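Local coordinates for protein mannose-specific lectin 3 chain 1 (Crocus vernus, PDB 3MEZ) that probably binds mannose and probably agglutinates some red cells weakly, as the first domain of a two-domain bulb-type lectin that assembles into a heterotetramer, at residues L5-V10 with G85-T90. Sequence-based numbering, arbitrary orientation.
Sequences LLTGDV and GNYAAT. Unlike the reference sequence in segment 85-90: Thr90 (reference Val).
Leu5 and Ala89 face each other as a hydrogen-bonded pair of two antiparallel strands, exchanging two bonds. Leu5 N donates to Ala89 O at 2.9 Å. Ala89 N returns an almost straight bond (175°) to Leu5 O. Their CB atoms lie alongside each other, 4.2 Å apart, on one face of the sheet. The non-hydrogen-bonded pair Leu6 and Ala88 occupies the other face. There the contact rests on a single branch of the leucine: with CG anti to the carbonyl carbon, CD2 is brought to 3.7 Å from Ala88 CB.

Beyond this pair the regular ladder changes character. Thr7 N still gives a bent bond (146°) to Tyr87 O, but the reciprocal acceptor is a side chain: Tyr87 N donates to Thr7 OG1 at 2.8 Å, the hydroxyl taking the place of a backbone carbonyl. The Thr7 CB points toward the partner segment. OG1, anti to its own carbonyl carbon (chi1 -70°), lies near the plane of the Tyr87 ring at its edge. It comes within 3.4 Å of Tyr87 CB. OG1 also hydrogen-bonds Asn57 O, so the same hydroxyl is gripped from two parts of the chain.

The chain then leaves the sheet through a type II turn from Leu6 to Asp9, closed by Asp9 N to Leu6 O, with Gly8 at positive phi. At the far end of the tyrosine, OH is hydrogen-bonded to Val83 O.

In the beta-prism II fold of this bulb-type lectin domain, strand 88-91 is the central strand of the three-stranded sheet, between 97-106 and 4-6, an outer edge within the chain. Leu5, Thr7 and Tyr87 pack on strand 53-56, Ala89 on strand 97-106, while Leu6 and Ala88 meet Gln96 and Ile94 of the chain of Mannose-specific lectin 3 chain 2, placing that face at the subunit interface.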
loop_
_atom_site.group_PDB
_atom_site.type_symbol
_atom_site.label_atom_id
_atom_site.label_comp_id
_atom_site.label_asym_id
_atom_site.label_seq_id
_atom_site.Cartn_x
_atom_site.Cartn_y
_atom_site.Cartn_z
ATOM N N LEU A 5 -15.261 9.788 14.361
ATOM C CA LEU A 5 -16.363 10.088 15.285
ATOM C C LEU A 5 -17.150 8.814 15.543
ATOM O O LEU A 5 -17.737 8.296 14.657
ATOM C CB LEU A 5 -17.298 11.143 14.718
ATOM C CG LEU A 5 -18.122 12.159 15.532
ATOM C CD1 LEU A 5 -19.496 12.257 15.082
ATOM C CD2 LEU A 5 -18.023 11.999 17.002
ATOM N N LEU A 6 -17.124 8.343 16.775
ATOM C CA LEU A 6 -17.850 7.176 17.197
ATOM C C LEU A 6 -19.252 7.447 17.792
ATOM O O LEU A 6 -19.518 8.500 18.325
ATOM C CB LEU A 6 -17.040 6.395 18.200
ATOM C CG LEU A 6 -15.626 5.979 17.849
ATOM C CD1 LEU A 6 -14.978 5.316 18.997
ATOM C CD2 LEU A 6 -15.684 5.101 16.685
ATOM N N THR A 7 -20.079 6.411 17.756
ATOM C CA THR A 7 -21.410 6.520 18.280
ATOM C C THR A 7 -21.339 6.959 19.735
ATOM O O THR A 7 -20.618 6.450 20.501
ATOM C CB THR A 7 -22.174 5.158 18.191
ATOM O OG1 THR A 7 -22.473 4.835 16.847
ATOM C CG2 THR A 7 -23.440 5.142 19.045
ATOM N N GLY A 8 -22.125 7.944 20.054
ATOM C CA GLY A 8 -22.228 8.437 21.390
ATOM C C GLY A 8 -21.245 9.535 21.693
ATOM O O GLY A 8 -21.372 10.186 22.682
ATOM N N ASP A 9 -20.264 9.746 20.837
ATOM C CA ASP A 9 -19.433 10.937 20.901
ATOM C C ASP A 9 -20.062 12.205 20.271
ATOM O O ASP A 9 -20.993 12.123 19.546
ATOM C CB ASP A 9 -18.021 10.660 20.404
ATOM C CG ASP A 9 -17.312 9.649 21.273
ATOM O OD1 ASP A 9 -16.247 9.181 20.968
ATOM O OD2 ASP A 9 -17.846 9.293 22.298
ATOM N N VAL A 10 -19.514 13.364 20.549
ATOM C CA VAL A 10 -20.070 14.579 20.010
ATOM C C VAL A 10 -19.056 15.523 19.345
ATOM O O VAL A 10 -17.979 15.623 19.787
ATOM C CB VAL A 10 -20.841 15.327 21.138
ATOM C CG1 VAL A 10 -21.383 16.595 20.679
ATOM C CG2 VAL A 10 -21.957 14.464 21.666
ATOM N N GLY A 85 -26.616 -0.475 17.133
ATOM C CA GLY A 85 -25.284 -0.865 17.485
ATOM C C GLY A 85 -24.319 0.299 17.506
ATOM O O GLY A 85 -24.733 1.414 17.505
ATOM N N ASN A 86 -23.042 -0.011 17.554
ATOM C CA ASN A 86 -22.007 0.998 17.533
ATOM C C ASN A 86 -21.513 1.211 16.117
ATOM O O ASN A 86 -21.184 0.281 15.438
ATOM C CB ASN A 86 -20.851 0.614 18.415
ATOM C CG ASN A 86 -21.142 0.732 19.880
ATOM O OD1 ASN A 86 -22.057 1.365 20.305
ATOM N ND2 ASN A 86 -20.323 0.115 20.641
ATOM N N TYR A 87 -21.439 2.464 15.733
ATOM C CA TYR A 87 -21.064 2.894 14.398
ATOM C C TYR A 87 -19.829 3.835 14.436
ATOM O O TYR A 87 -19.499 4.339 15.457
ATOM C CB TYR A 87 -22.248 3.536 13.712
ATOM C CG TYR A 87 -23.335 2.561 13.311
ATOM C CD1 TYR A 87 -24.226 2.081 14.226
ATOM C CD2 TYR A 87 -23.441 2.114 12.040
ATOM C CE1 TYR A 87 -25.188 1.207 13.881
ATOM C CE2 TYR A 87 -24.396 1.237 11.689
ATOM C CZ TYR A 87 -25.275 0.764 12.614
ATOM O OH TYR A 87 -26.227 -0.127 12.239
ATOM N N ALA A 88 -19.162 4.005 13.314
ATOM C CA ALA A 88 -18.044 4.923 13.205
ATOM C C ALA A 88 -18.112 5.783 11.953
ATOM O O ALA A 88 -18.358 5.269 10.913
ATOM C CB ALA A 88 -16.789 4.188 13.234
ATOM N N ALA A 89 -17.886 7.078 12.082
ATOM C CA ALA A 89 -17.726 7.978 10.966
ATOM C C ALA A 89 -16.249 8.290 10.791
ATOM O O ALA A 89 -15.603 8.687 11.691
ATOM C CB ALA A 89 -18.501 9.224 11.141
ATOM N N THR A 90 -15.760 8.066 9.598
ATOM C CA THR A 90 -14.380 8.300 9.270
ATOM C C THR A 90 -14.278 9.314 8.149
ATOM O O THR A 90 -14.863 9.123 7.130
ATOM C CB THR A 90 -13.657 7.010 8.800
ATOM O OG1 THR A 90 -13.818 5.961 9.741
ATOM C CG2 THR A 90 -12.151 7.244 8.560
#